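Local coordinates for RedY-like protein (Hahella chejuensis, PDB 2JDJ), which probably takes part in biosynthesis of the red pigment prodigiosin, as a member of the dimeric alpha/beta barrel superfamily, at residues V37-V42 with V58-D63; T3-I8 with E91-E96; D17-W22 with R85-V90; P32-V37 with S74-L79. One frame throughout, in Å; residues are numbered along the deposited sequence.

Contact 1. Residues V37-V42 with V58-D63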
loop_
_atom_site.group_PDB
_atom_site.type_symbol
_atom_site.label_atom_id
_atom_site.label_comp_id
_atom_site.label_asym_id
_atom_site.label_seq_id
_atom_site.Cartn_x
_atom_site.Cartn_y
_atom_site.Cartn_z
ATOM N N VAL A 37 9.664 -7.336 8.933
ATOM C CA VAL A 37 8.884 -6.119 8.678
ATOM C C VAL A 37 9.786 -4.890 8.602
ATOM O O VAL A 37 10.417 -4.499 9.588
ATOM C CB VAL A 37 7.766 -5.910 9.726
ATOM C CG1 VAL A 37 6.917 -4.683 9.374
ATOM C CG2 VAL A 37 6.889 -7.148 9.816
ATOM N N VAL A 38 9.839 -4.290 7.417
ATOM C CA VAL A 38 10.620 -3.085 7.163
ATOM C C VAL A 38 9.785 -1.813 7.386
ATOM O O VAL A 38 10.286 -0.795 7.896
ATOM C CB VAL A 38 11.184 -3.105 5.715
ATOM C CG1 VAL A 38 11.955 -1.822 5.402
ATOM C CG2 VAL A 38 12.061 -4.351 5.500
ATOM N N ARG A 39 8.521 -1.863 6.970
ATOM C CA ARG A 39 7.578 -0.754 7.170
ATOM C C ARG A 39 6.204 -1.361 7.354
ATOM O O ARG A 39 5.876 -2.386 6.736
ATOM C CB ARG A 39 7.513 0.173 5.969
ATOM C CG ARG A 39 8.795 0.850 5.582
ATOM C CD ARG A 39 8.547 1.863 4.497
ATOM N NE ARG A 39 7.889 3.061 5.007
ATOM C CZ ARG A 39 8.541 4.068 5.595
ATOM N NH1 ARG A 39 7.875 5.130 6.018
ATOM N NH2 ARG A 39 9.866 4.022 5.743
ATOM N N PHE A 40 5.408 -0.736 8.211
ATOM C CA PHE A 40 4.033 -1.149 8.425
ATOM C C PHE A 40 3.211 0.063 8.782
ATOM O O PHE A 40 3.632 0.878 9.602
ATOM C CB PHE A 40 3.947 -2.180 9.532
ATOM C CG PHE A 40 2.554 -2.586 9.866
ATOM C CD1 PHE A 40 1.789 -3.319 8.957
ATOM C CD2 PHE A 40 1.994 -2.227 11.087
ATOM C CE1 PHE A 40 0.509 -3.700 9.267
ATOM C CE2 PHE A 40 0.694 -2.603 11.412
ATOM C CZ PHE A 40 -0.048 -3.341 10.499
ATOM N N ASP A 41 2.050 0.195 8.146
ATOM C CA ASP A 41 1.118 1.271 8.465
ATOM C C ASP A 41 -0.312 0.912 8.089
ATOM O O ASP A 41 -0.534 0.134 7.165
ATOM C CB ASP A 41 1.546 2.614 7.871
ATOM C CG ASP A 41 2.180 2.501 6.492
ATOM O OD1 ASP A 41 3.433 2.612 6.390
ATOM O OD2 ASP A 41 1.422 2.343 5.501
ATOM N N VAL A 42 -1.263 1.473 8.836
ATOM C CA VAL A 42 -2.684 1.184 8.663
ATOM C C VAL A 42 -3.404 2.493 8.337
ATOM O O VAL A 42 -2.980 3.556 8.803
ATOM C CB VAL A 42 -3.272 0.509 9.926
ATOM C CG1 VAL A 42 -4.760 0.261 9.767
ATOM C CG2 VAL A 42 -2.549 -0.830 10.190
ATOM N N VAL A 58 -0.626 -1.685 4.897
ATOM C CA VAL A 58 0.471 -1.807 3.958
ATOM C C VAL A 58 1.686 -2.364 4.713
ATOM O O VAL A 58 2.192 -1.737 5.652
ATOM C CB VAL A 58 0.814 -0.443 3.289
ATOM C CG1 VAL A 58 1.891 -0.617 2.196
ATOM C CG2 VAL A 58 -0.455 0.198 2.688
ATOM N N ILE A 59 2.129 -3.560 4.329
ATOM C CA ILE A 59 3.266 -4.188 4.991
ATOM C C ILE A 59 4.395 -4.321 3.988
ATOM O O ILE A 59 4.262 -5.045 2.989
ATOM C CB ILE A 59 2.952 -5.614 5.514
ATOM C CG1 ILE A 59 1.560 -5.697 6.147
ATOM C CG2 ILE A 59 4.054 -6.066 6.467
ATOM C CD1 ILE A 59 1.054 -7.113 6.324
ATOM N N LYS A 60 5.490 -3.616 4.242
ATOM C CA LYS A 60 6.698 -3.744 3.427
ATOM C C LYS A 60 7.640 -4.727 4.129
ATOM O O LYS A 60 7.962 -4.550 5.315
ATOM C CB LYS A 60 7.363 -2.376 3.208
ATOM C CG LYS A 60 8.582 -2.423 2.297
ATOM C CD LYS A 60 9.164 -1.037 1.982
ATOM C CE LYS A 60 8.750 -0.549 0.592
ATOM N NZ LYS A 60 9.485 0.671 0.171
ATOM N N ILE A 61 8.050 -5.773 3.401
ATOM C CA ILE A 61 8.879 -6.852 3.960
ATOM C C ILE A 61 10.127 -7.124 3.128
ATOM O O ILE A 61 10.165 -6.841 1.919
ATOM C CB ILE A 61 8.106 -8.189 4.107
ATOM C CG1 ILE A 61 7.463 -8.592 2.769
ATOM C CG2 ILE A 61 7.065 -8.128 5.262
ATOM C CD1 ILE A 61 6.726 -9.939 2.807
ATOM N N THR A 62 11.137 -7.681 3.788
ATOM C CA THR A 62 12.416 -8.000 3.160
ATOM C C THR A 62 12.185 -9.007 2.045
ATOM O O THR A 62 12.559 -8.775 0.886
ATOM C CB THR A 62 13.407 -8.564 4.194
ATOM O OG1 THR A 62 12.764 -9.604 4.953
ATOM C CG2 THR A 62 13.856 -7.452 5.141
ATOM N N ASP A 63 11.546 -10.109 2.404
ATOM C CA ASP A 63 11.033 -11.070 1.430
ATOM C C ASP A 63 9.960 -11.901 2.097
ATOM O O ASP A 63 9.908 -11.992 3.337
ATOM C CB ASP A 63 12.139 -11.976 0.892
ATOM C CG ASP A 63 12.864 -12.706 1.991
ATOM O OD1 ASP A 63 12.322 -13.711 2.478
ATOM O OD2 ASP A 63 13.971 -12.258 2.380
HETATM O O HOH W 1 4.352 0.360 4.758
#
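Val38 N and Arg39 N both donate to Lys60 O, so two bonds grip one carbonyl. Val38 N lies 2.8 Å from Lys60 O. The bond from Arg39 N to Lys60 O is longer, 3.2 Å. Two residues facing one make a classic beta bulge, and the register shifts by one residue there. Past it the strands of 37-42 and 58-63 run as a regular antiparallel hairpin. Lys60 N bonds back to Arg39 O, and Val58 N reaches Asp41 O in a nearly straight bond (171° at the hydrogen). Asp41 N returns a longer bond to Val58 O. A water donates to this same Val58 O and to Asp41 OD1, while Asp41 OD2 is bonded to His43.

The apolar contacts lie mostly on the face of Phe40 and Ile59. These side chains lie side by side, and Ile59 CG1 sits at the edge of the ring, 3.7 Å from Phe40 CD1. At the bulge, Val38 CG2 meets Thr62 CG2 at 3.6 Å.

The charged chains run up the other face. Arg39 and Lys60 lie alongside, with Arg39 CB 3.8 Å from Lys60 CB and their CD carbons also touching. The Lys60 chain bends at chi3 (-101°), which places CE. Lys60 NZ and Arg39 NE, like charges, are 5.6 Å apart.

In the dimer, Arg39 and Phe40 pair with a strand of the second subunit. The two positive groups pack through their carbon stems. A long, weak ion pair with Asp41 of the second subunit would probably offset part of the charge of Lys60, whereas Arg39 also comes close to Arg39 of that subunit.

Contact 2. Residues T3-I8 with E91-E96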
loop_
_atom_site.group_PDB
_atom_site.type_symbol
_atom_site.label_atom_id
_atom_site.label_comp_id
_atom_site.label_asym_id
_atom_site.label_seq_id
_atom_site.Cartn_x
_atom_site.Cartn_y
_atom_site.Cartn_z
ATOM N N THR A 3 5.728 -6.268 -0.770
ATOM C CA THR A 3 4.689 -5.524 -0.096
ATOM C C THR A 3 3.458 -6.384 -0.071
ATOM O O THR A 3 3.112 -7.009 -1.071
ATOM C CB THR A 3 4.392 -4.202 -0.801
ATOM O OG1 THR A 3 5.521 -3.330 -0.653
ATOM C CG2 THR A 3 3.152 -3.514 -0.209
ATOM N N ILE A 4 2.835 -6.443 1.098
ATOM C CA ILE A 4 1.562 -7.115 1.274
ATOM C C ILE A 4 0.573 -6.064 1.745
ATOM O O ILE A 4 0.880 -5.287 2.646
ATOM C CB ILE A 4 1.659 -8.248 2.322
ATOM C CG1 ILE A 4 2.682 -9.306 1.883
ATOM C CG2 ILE A 4 0.275 -8.871 2.566
ATOM C CD1 ILE A 4 3.059 -10.280 2.977
ATOM N N ILE A 5 -0.605 -6.041 1.123
ATOM C CA ILE A 5 -1.643 -5.074 1.428
ATOM C C ILE A 5 -2.908 -5.853 1.728
ATOM O O ILE A 5 -3.255 -6.776 0.984
ATOM C CB ILE A 5 -1.875 -4.126 0.220
ATOM C CG1 ILE A 5 -0.647 -3.232 0.013
ATOM C CG2 ILE A 5 -3.143 -3.253 0.410
ATOM C CD1 ILE A 5 -0.574 -2.567 -1.372
ATOM N N HIS A 6 -3.575 -5.522 2.839
ATOM C CA HIS A 6 -4.869 -6.142 3.188
ATOM C C HIS A 6 -6.000 -5.115 3.273
ATOM O O HIS A 6 -5.814 -4.034 3.809
ATOM C CB HIS A 6 -4.809 -6.837 4.558
ATOM C CG HIS A 6 -3.832 -7.960 4.638
ATOM N ND1 HIS A 6 -2.820 -7.993 5.571
ATOM C CD2 HIS A 6 -3.701 -9.094 3.903
ATOM C CE1 HIS A 6 -2.105 -9.094 5.408
ATOM N NE2 HIS A 6 -2.630 -9.789 4.415
ATOM N N LYS A 7 -7.172 -5.478 2.760
ATOM C CA LYS A 7 -8.389 -4.747 3.054
ATOM C C LYS A 7 -8.878 -5.401 4.324
ATOM O O LYS A 7 -8.874 -6.638 4.428
ATOM C CB LYS A 7 -9.431 -4.932 1.950
ATOM C CG LYS A 7 -9.033 -4.300 0.618
ATOM C CD LYS A 7 -10.084 -4.577 -0.415
ATOM C CE LYS A 7 -9.895 -3.706 -1.667
ATOM N NZ LYS A 7 -10.854 -4.215 -2.719
ATOM N N ILE A 8 -9.270 -4.576 5.289
ATOM C CA ILE A 8 -9.690 -5.050 6.615
ATOM C C ILE A 8 -11.102 -4.587 6.914
ATOM O O ILE A 8 -11.378 -3.396 6.864
ATOM C CB ILE A 8 -8.733 -4.509 7.710
ATOM C CG1 ILE A 8 -7.333 -5.136 7.540
ATOM C CG2 ILE A 8 -9.332 -4.758 9.123
ATOM C CD1 ILE A 8 -6.226 -4.391 8.267
ATOM N N GLU A 91 -9.375 -9.069 1.549
ATOM C CA GLU A 91 -8.613 -9.177 0.331
ATOM C C GLU A 91 -7.153 -9.013 0.668
ATOM O O GLU A 91 -6.804 -8.273 1.588
ATOM C CB GLU A 91 -9.051 -8.142 -0.718
ATOM C CG GLU A 91 -8.387 -8.387 -2.091
ATOM C CD GLU A 91 -8.857 -7.440 -3.176
ATOM O OE1 GLU A 91 -9.742 -6.608 -2.929
ATOM O OE2 GLU A 91 -8.336 -7.531 -4.301
ATOM N N GLU A 92 -6.310 -9.757 -0.038
ATOM C CA GLU A 92 -4.871 -9.554 0.032
ATOM C C GLU A 92 -4.345 -9.213 -1.357
ATOM O O GLU A 92 -4.695 -9.883 -2.318
ATOM C CB GLU A 92 -4.159 -10.809 0.537
ATOM C CG GLU A 92 -2.649 -10.631 0.552
ATOM C CD GLU A 92 -1.918 -11.838 1.090
ATOM O OE1 GLU A 92 -2.188 -12.249 2.239
ATOM O OE2 GLU A 92 -1.061 -12.359 0.357
ATOM N N LEU A 93 -3.520 -8.167 -1.447
ATOM C CA LEU A 93 -2.763 -7.822 -2.652
ATOM C C LEU A 93 -1.298 -7.944 -2.256
ATOM O O LEU A 93 -0.935 -7.597 -1.123
ATOM C CB LEU A 93 -3.018 -6.371 -3.085
ATOM C CG LEU A 93 -4.375 -5.815 -3.545
ATOM C CD1 LEU A 93 -5.406 -5.716 -2.436
ATOM C CD2 LEU A 93 -4.197 -4.440 -4.153
ATOM N N ALA A 94 -0.453 -8.425 -3.164
ATOM C CA ALA A 94 0.970 -8.583 -2.878
ATOM C C ALA A 94 1.811 -8.424 -4.148
ATOM O O ALA A 94 1.391 -8.827 -5.230
ATOM C CB ALA A 94 1.236 -9.959 -2.240
ATOM N N GLY A 95 2.995 -7.850 -4.011
ATOM C CA GLY A 95 3.936 -7.817 -5.113
ATOM C C GLY A 95 5.360 -7.589 -4.680
ATOM O O GLY A 95 5.635 -7.262 -3.522
ATOM N N GLU A 96 6.262 -7.788 -5.630
ATOM C CA GLU A 96 7.673 -7.519 -5.475
ATOM C C GLU A 96 7.948 -6.123 -5.988
ATOM O O GLU A 96 7.535 -5.760 -7.095
ATOM C CB GLU A 96 8.479 -8.526 -6.301
ATOM C CG GLU A 96 9.989 -8.312 -6.243
ATOM C CD GLU A 96 10.722 -9.286 -7.122
ATOM O OE1 GLU A 96 10.584 -9.221 -8.369
ATOM O OE2 GLU A 96 11.458 -10.111 -6.563
#
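Lys7 and Glu91 lie side by side, and their ends form a short salt bridge, Lys7 NZ to Glu91 OE1 at 2.6 Å. The ammonium meets that oxygen nearly along its C-O axis. Lys7 is extended beyond CG, and its CD packs on Glu91 CB at 3.7 Å. This is the tightly packed side, where Lys7 is buried. Ile5 and Leu93, also buried, share it and meet through their CB atoms at 4.2 Å. Lys7 NZ also binds Glu91 of the second subunit, and the reverse pair forms as well, so the charges interlock across the dimer interface. An alanine at Lys7 would probably leave Glu91 OE1 without its positive mate and open a gap beside Glu91 CB.

Strands 2-10 and 87-97 are the antiparallel neighbours at one edge of this chain's ferredoxin-like sheet; at Glu96 the sheet continues into the second subunit. Ile5 N and Leu93 O bond at 2.8 Å, and Leu93 N returns the bond to Ile5 O. Thr3 and Gly95 form a second such pair.

The other face is looser. His6 and Glu92 run alongside, with the ring and carboxylate planes 62° apart. Glu92 OE1 lies at the ring edge, in plane, where His6 NE2 makes only a weak bond of 3.3 Å. Both groups have stronger partners: His6 ND1 bonds to Glu57, and Glu92 OE2 pairs with Arg64. Glu92 is exposed. Glu92 CG lies 4.0 Å from Ile4 CG2.

Contact 3. Residues D17-W22 with R85-V90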
loop_
_atom_site.group_PDB
_atom_site.type_symbol
_atom_site.label_atom_id
_atom_site.label_comp_id
_atom_site.label_asym_id
_atom_site.label_seq_id
_atom_site.Cartn_x
_atom_site.Cartn_y
_atom_site.Cartn_z
ATOM N N ASP A 17 -12.798 2.571 17.699
ATOM C CA ASP A 17 -11.848 3.185 18.603
ATOM C C ASP A 17 -10.944 2.172 19.323
ATOM O O ASP A 17 -9.747 2.414 19.461
ATOM C CB ASP A 17 -12.556 4.110 19.557
ATOM C CG ASP A 17 -13.209 3.375 20.655
ATOM O OD1 ASP A 17 -13.772 2.297 20.350
ATOM O OD2 ASP A 17 -13.098 3.848 21.814
ATOM N N ALA A 18 -11.497 1.031 19.731
ATOM C CA ALA A 18 -10.696 -0.089 20.241
ATOM C C ALA A 18 -9.713 -0.619 19.203
ATOM O O ALA A 18 -8.542 -0.874 19.523
ATOM C CB ALA A 18 -11.604 -1.202 20.735
ATOM N N PHE A 19 -10.188 -0.801 17.971
ATOM C CA PHE A 19 -9.335 -1.232 16.858
ATOM C C PHE A 19 -8.154 -0.286 16.666
ATOM O O PHE A 19 -6.993 -0.705 16.684
ATOM C CB PHE A 19 -10.135 -1.356 15.536
ATOM C CG PHE A 19 -9.284 -1.738 14.364
ATOM C CD1 PHE A 19 -8.851 -3.061 14.201
ATOM C CD2 PHE A 19 -8.878 -0.786 13.441
ATOM C CE1 PHE A 19 -8.059 -3.416 13.156
ATOM C CE2 PHE A 19 -8.050 -1.141 12.362
ATOM C CZ PHE A 19 -7.644 -2.454 12.222
ATOM N N GLU A 20 -8.452 0.996 16.486
ATOM C CA GLU A 20 -7.391 1.992 16.245
ATOM C C GLU A 20 -6.415 2.154 17.405
ATOM O O GLU A 20 -5.249 2.422 17.180
ATOM C CB GLU A 20 -7.989 3.351 15.852
ATOM C CG GLU A 20 -8.776 3.247 14.552
ATOM C CD GLU A 20 -9.170 4.575 13.937
ATOM O OE1 GLU A 20 -8.533 5.601 14.239
ATOM O OE2 GLU A 20 -10.122 4.571 13.110
ATOM N N PHE A 21 -6.885 2.002 18.641
ATOM C CA PHE A 21 -5.965 2.083 19.770
ATOM C C PHE A 21 -5.015 0.871 19.752
ATOM O O PHE A 21 -3.813 1.005 20.013
ATOM C CB PHE A 21 -6.702 2.197 21.120
ATOM C CG PHE A 21 -5.752 2.327 22.283
ATOM C CD1 PHE A 21 -5.317 3.592 22.706
ATOM C CD2 PHE A 21 -5.228 1.188 22.903
ATOM C CE1 PHE A 21 -4.399 3.721 23.757
ATOM C CE2 PHE A 21 -4.300 1.309 23.935
ATOM C CZ PHE A 21 -3.891 2.576 24.360
ATOM N N TRP A 22 -5.575 -0.307 19.458
ATOM C CA TRP A 22 -4.822 -1.550 19.337
ATOM C C TRP A 22 -3.793 -1.440 18.225
ATOM O O TRP A 22 -2.614 -1.760 18.424
ATOM C CB TRP A 22 -5.751 -2.746 19.118
ATOM C CG TRP A 22 -5.002 -4.016 18.821
ATOM C CD1 TRP A 22 -4.455 -4.889 19.729
ATOM C CD2 TRP A 22 -4.692 -4.544 17.521
ATOM N NE1 TRP A 22 -3.823 -5.930 19.069
ATOM C CE2 TRP A 22 -3.958 -5.744 17.714
ATOM C CE3 TRP A 22 -4.960 -4.118 16.210
ATOM C CZ2 TRP A 22 -3.486 -6.522 16.636
ATOM C CZ3 TRP A 22 -4.492 -4.890 15.143
ATOM C CH2 TRP A 22 -3.764 -6.080 15.365
ATOM N N ARG A 85 -10.775 -10.793 16.963
ATOM C CA ARG A 85 -11.956 -10.478 17.784
ATOM C C ARG A 85 -12.721 -9.285 17.209
ATOM O O ARG A 85 -13.892 -9.097 17.514
ATOM C CB ARG A 85 -11.560 -10.145 19.232
ATOM C CG ARG A 85 -10.881 -11.272 20.011
ATOM C CD ARG A 85 -11.754 -12.490 20.172
ATOM N NE ARG A 85 -12.889 -12.248 21.070
ATOM C CZ ARG A 85 -12.825 -12.266 22.400
ATOM N NH1 ARG A 85 -11.673 -12.507 23.024
ATOM N NH2 ARG A 85 -13.924 -12.040 23.110
HETATM N N MSE A 86 -12.054 -8.497 16.359
HETATM C CA MSE A 86 -12.616 -7.227 15.875
HETATM C C MSE A 86 -12.794 -7.136 14.361
HETATM O O MSE A 86 -13.633 -6.372 13.894
HETATM C CB MSE A 86 -11.722 -6.059 16.277
HETATM C CG MSE A 86 -11.652 -5.749 17.757
HETATM SE SE MSE A 86 -10.272 -4.386 18.026
HETATM C CE MSE A 86 -8.694 -5.303 17.418
ATOM N N ALA A 87 -12.016 -7.911 13.613
ATOM C CA ALA A 87 -11.820 -7.635 12.186
ATOM C C ALA A 87 -11.454 -8.867 11.378
ATOM O O ALA A 87 -11.042 -9.876 11.939
ATOM C CB ALA A 87 -10.727 -6.578 12.033
ATOM N N GLU A 88 -11.584 -8.777 10.049
ATOM C CA GLU A 88 -11.168 -9.857 9.174
ATOM C C GLU A 88 -10.516 -9.257 7.934
ATOM O O GLU A 88 -10.869 -8.144 7.513
ATOM C CB GLU A 88 -12.381 -10.724 8.771
ATOM C CG GLU A 88 -13.490 -9.930 8.078
ATOM C CD GLU A 88 -14.657 -10.780 7.608
ATOM O OE1 GLU A 88 -14.648 -12.014 7.835
ATOM O OE2 GLU A 88 -15.598 -10.203 7.025
ATOM N N VAL A 89 -9.553 -9.979 7.372
ATOM C CA VAL A 89 -8.945 -9.596 6.111
ATOM C C VAL A 89 -9.948 -10.072 5.050
ATOM O O VAL A 89 -10.409 -11.226 5.096
ATOM C CB VAL A 89 -7.566 -10.280 5.924
ATOM C CG1 VAL A 89 -7.052 -10.093 4.497
ATOM C CG2 VAL A 89 -6.540 -9.757 6.934
ATOM N N VAL A 90 -10.296 -9.189 4.110
ATOM C CA VAL A 90 -11.256 -9.524 3.050
ATOM C C VAL A 90 -10.609 -9.547 1.645
ATOM O O VAL A 90 -11.230 -9.942 0.669
ATOM C CB VAL A 90 -12.527 -8.593 3.109
ATOM C CG1 VAL A 90 -13.276 -8.782 4.453
ATOM C CG2 VAL A 90 -12.173 -7.120 2.954
#
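The backbones of Phe19 and Met86 come no nearer than 6.9 Å between CA atoms, where helix 16-30 passes the point at which helix 74-86 gives way to strand 87-97. In this ferredoxin-like fold helices 16-30 and 74-86 lie on one side of the antiparallel sheet, and the contact joins the first of them to the link between 74-86 and strand 87-97. It is a purely apolar contact.

Met86 carries it. The residue is a selenomethionine, a label rather than the natural side chain. Its chain runs toward helix 16-30 and bends at chi3 (-62°), which places CE. The selenium of Met86 lies against the helix backbone, 3.5 Å from Phe19 CA and 3.6 Å from Phe19 N. Met86 SE also touches Phe19 CB at 3.9 Å. Ala18 CB lies farther off, at 4.4 Å from Met86 SE.

Phe19 has CG anti to its backbone N (chi1 178°). Its ring reaches the start of the strand, with Phe19 CE1 4.3 Å from Ala87 CB. The ring also meets Tyr55 with planes at about 45°, and it packs on Phe83 and Leu10. Trp22 stands one turn along the helix and leans on Leu79, Ala82 and Phe83 of helix 74-86. A glycerol and an isopropanol, probably from the crystallisation liquor, lie close to Trp22.

The methyl of Met86 touches both aromatic residues. Met86 CE is 3.9 Å from Phe19 CD1 and 4.1 Å from Trp22 CD2.

Contact 4. Residues P32-V37 with S74-L79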
loop_
_atom_site.group_PDB
_atom_site.type_symbol
_atom_site.label_atom_id
_atom_site.label_comp_id
_atom_site.label_asym_id
_atom_site.label_seq_id
_atom_site.Cartn_x
_atom_site.Cartn_y
_atom_site.Cartn_z
ATOM N N PRO A 32 8.886 -4.053 15.918
ATOM C CA PRO A 32 10.307 -4.287 16.183
ATOM C C PRO A 32 10.657 -5.761 16.447
ATOM O O PRO A 32 11.805 -6.141 16.254
ATOM C CB PRO A 32 10.572 -3.443 17.443
ATOM C CG PRO A 32 9.538 -2.387 17.424
ATOM C CD PRO A 32 8.325 -3.059 16.857
ATOM N N ASP A 33 9.686 -6.568 16.881
ATOM C CA ASP A 33 9.911 -7.988 17.192
ATOM C C ASP A 33 9.691 -8.905 15.992
ATOM O O ASP A 33 9.832 -10.123 16.106
ATOM C CB ASP A 33 8.998 -8.459 18.332
ATOM C CG ASP A 33 9.352 -7.838 19.676
ATOM O OD1 ASP A 33 10.444 -7.239 19.797
ATOM O OD2 ASP A 33 8.524 -7.958 20.619
ATOM N N LEU A 34 9.330 -8.327 14.851
ATOM C CA LEU A 34 9.136 -9.091 13.622
ATOM C C LEU A 34 10.217 -8.666 12.644
ATOM O O LEU A 34 10.077 -7.654 11.959
ATOM C CB LEU A 34 7.737 -8.857 13.053
ATOM C CG LEU A 34 6.540 -9.125 13.971
ATOM C CD1 LEU A 34 5.242 -8.600 13.335
ATOM C CD2 LEU A 34 6.407 -10.603 14.336
ATOM N N PRO A 35 11.330 -9.424 12.596
ATOM C CA PRO A 35 12.507 -9.012 11.831
ATOM C C PRO A 35 12.260 -8.761 10.338
ATOM O O PRO A 35 12.946 -7.935 9.757
ATOM C CB PRO A 35 13.496 -10.177 12.024
ATOM C CG PRO A 35 13.005 -10.914 13.217
ATOM C CD PRO A 35 11.531 -10.708 13.292
ATOM N N SER A 36 11.303 -9.465 9.722
ATOM C CA SER A 36 11.002 -9.271 8.285
ATOM C C SER A 36 10.264 -7.984 7.933
ATOM O O SER A 36 10.236 -7.584 6.766
ATOM C CB SER A 36 10.190 -10.436 7.748
ATOM O OG SER A 36 8.908 -10.453 8.333
ATOM N N VAL A 37 9.664 -7.336 8.933
ATOM C CA VAL A 37 8.884 -6.119 8.678
ATOM C C VAL A 37 9.786 -4.890 8.602
ATOM O O VAL A 37 10.417 -4.499 9.588
ATOM C CB VAL A 37 7.766 -5.910 9.726
ATOM C CG1 VAL A 37 6.917 -4.683 9.374
ATOM C CG2 VAL A 37 6.889 -7.148 9.816
ATOM N N SER A 74 5.134 -16.874 18.088
ATOM C CA SER A 74 4.055 -16.605 19.036
ATOM C C SER A 74 3.821 -15.094 19.186
ATOM O O SER A 74 2.785 -14.668 19.695
ATOM C CB SER A 74 4.371 -17.221 20.401
ATOM O OG SER A 74 5.535 -16.620 20.952
ATOM N N THR A 75 4.807 -14.298 18.777
ATOM C CA THR A 75 4.664 -12.848 18.689
ATOM C C THR A 75 3.504 -12.518 17.733
ATOM O O THR A 75 2.603 -11.744 18.076
ATOM C CB THR A 75 5.961 -12.194 18.172
ATOM O OG1 THR A 75 7.071 -12.571 19.004
ATOM C CG2 THR A 75 5.838 -10.664 18.136
ATOM N N PHE A 76 3.530 -13.130 16.552
ATOM C CA PHE A 76 2.486 -12.938 15.555
ATOM C C PHE A 76 1.151 -13.520 15.996
ATOM O O PHE A 76 0.112 -12.895 15.811
ATOM C CB PHE A 76 2.916 -13.511 14.203
ATOM C CG PHE A 76 2.054 -13.060 13.049
ATOM C CD1 PHE A 76 2.261 -11.816 12.451
ATOM C CD2 PHE A 76 1.045 -13.873 12.565
ATOM C CE1 PHE A 76 1.474 -11.398 11.407
ATOM C CE2 PHE A 76 0.257 -13.462 11.507
ATOM C CZ PHE A 76 0.464 -12.221 10.931
ATOM N N ALA A 77 1.171 -14.703 16.597
ATOM C CA ALA A 77 -0.064 -15.360 17.028
ATOM C C ALA A 77 -0.848 -14.484 17.991
ATOM O O ALA A 77 -2.086 -14.514 18.013
ATOM C CB ALA A 77 0.237 -16.729 17.656
ATOM N N GLY A 78 -0.122 -13.707 18.791
ATOM C CA GLY A 78 -0.734 -12.788 19.746
ATOM C C GLY A 78 -1.425 -11.609 19.074
ATOM O O GLY A 78 -2.465 -11.133 19.533
ATOM N N LEU A 79 -0.833 -11.127 17.988
ATOM C CA LEU A 79 -1.462 -10.102 17.164
ATOM C C LEU A 79 -2.739 -10.618 16.492
ATOM O O LEU A 79 -3.799 -10.009 16.629
ATOM C CB LEU A 79 -0.470 -9.581 16.118
ATOM C CG LEU A 79 0.780 -8.850 16.617
ATOM C CD1 LEU A 79 1.648 -8.476 15.417
ATOM C CD2 LEU A 79 0.413 -7.606 17.447
#
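Leu34 points its CB toward helix 74-86 and reaches Thr75, Phe76 and Leu79. From CB, chi1 (-55°) sets CG anti to the carbonyl carbon. CG then branches, and the two methyls find different partners.

CD2 goes to the start of the helix. Leu34 CD2 lies 3.8 Å from Thr75 CG2 and 4.2 Å from Thr75 CB. Leu34 and Thr75 run past one another, pointing opposite ways. Leu34 CD2 also comes within 4.4 Å of Phe76 N, though this is packing, as that amide bonds to Thr73 OG1. The other methyl, CD1, is set by chi2 (170°). Leu34 CD1 meets Leu79 CD1 tip to tip at 4.2 Å. Leu34 CD1 also lies at the edge of the Phe76 ring, near its plane, 4.5 Å from Phe76 CD1.

The leucine belongs to the connection between helix 16-30 and strand 37-44 of the ferredoxin-like fold. Leu34 to Val37 form a type I beta turn, closed by Val37 N donating to Leu34 O at 3.1 Å. Ser36 OG bonds to Asp70 of helix 64-71, which ties the turn to a second helix.

Asp33 comes in at the exposed end. Asp33 CB touches Thr75 CG2 at 3.9 Å, so that one methyl meets both Asp33 and Leu34. Leu79 also packs on Trp22, Asp27 and Thr30 of helix 16-30. An isopropanol lies close to Leu34 and a glycerol close to Leu79. Both probably come from the crystallisation liquor, but their binding is consistent with a pocket here.

Overall arrangement
From the N terminus, the first strand opens contact 2, which closes the longest loop when the chain returns at 91-96. Helix 16-30 follows and opens contact 3, closed at 85-90. The loop after this helix opens contact 4, closed at 74-79. Contact 1 begins at Val37, the residue it shares with contact 4, and closes at 58-63. All four loops nest and none cross. Contacts 1 and 2 tie neighbouring pairs of strands within one sheet and meet where strand 55-61 borders strand 2-10. Contacts 3 and 4 join the first helix and its following loop to helix 74-86 and its exit.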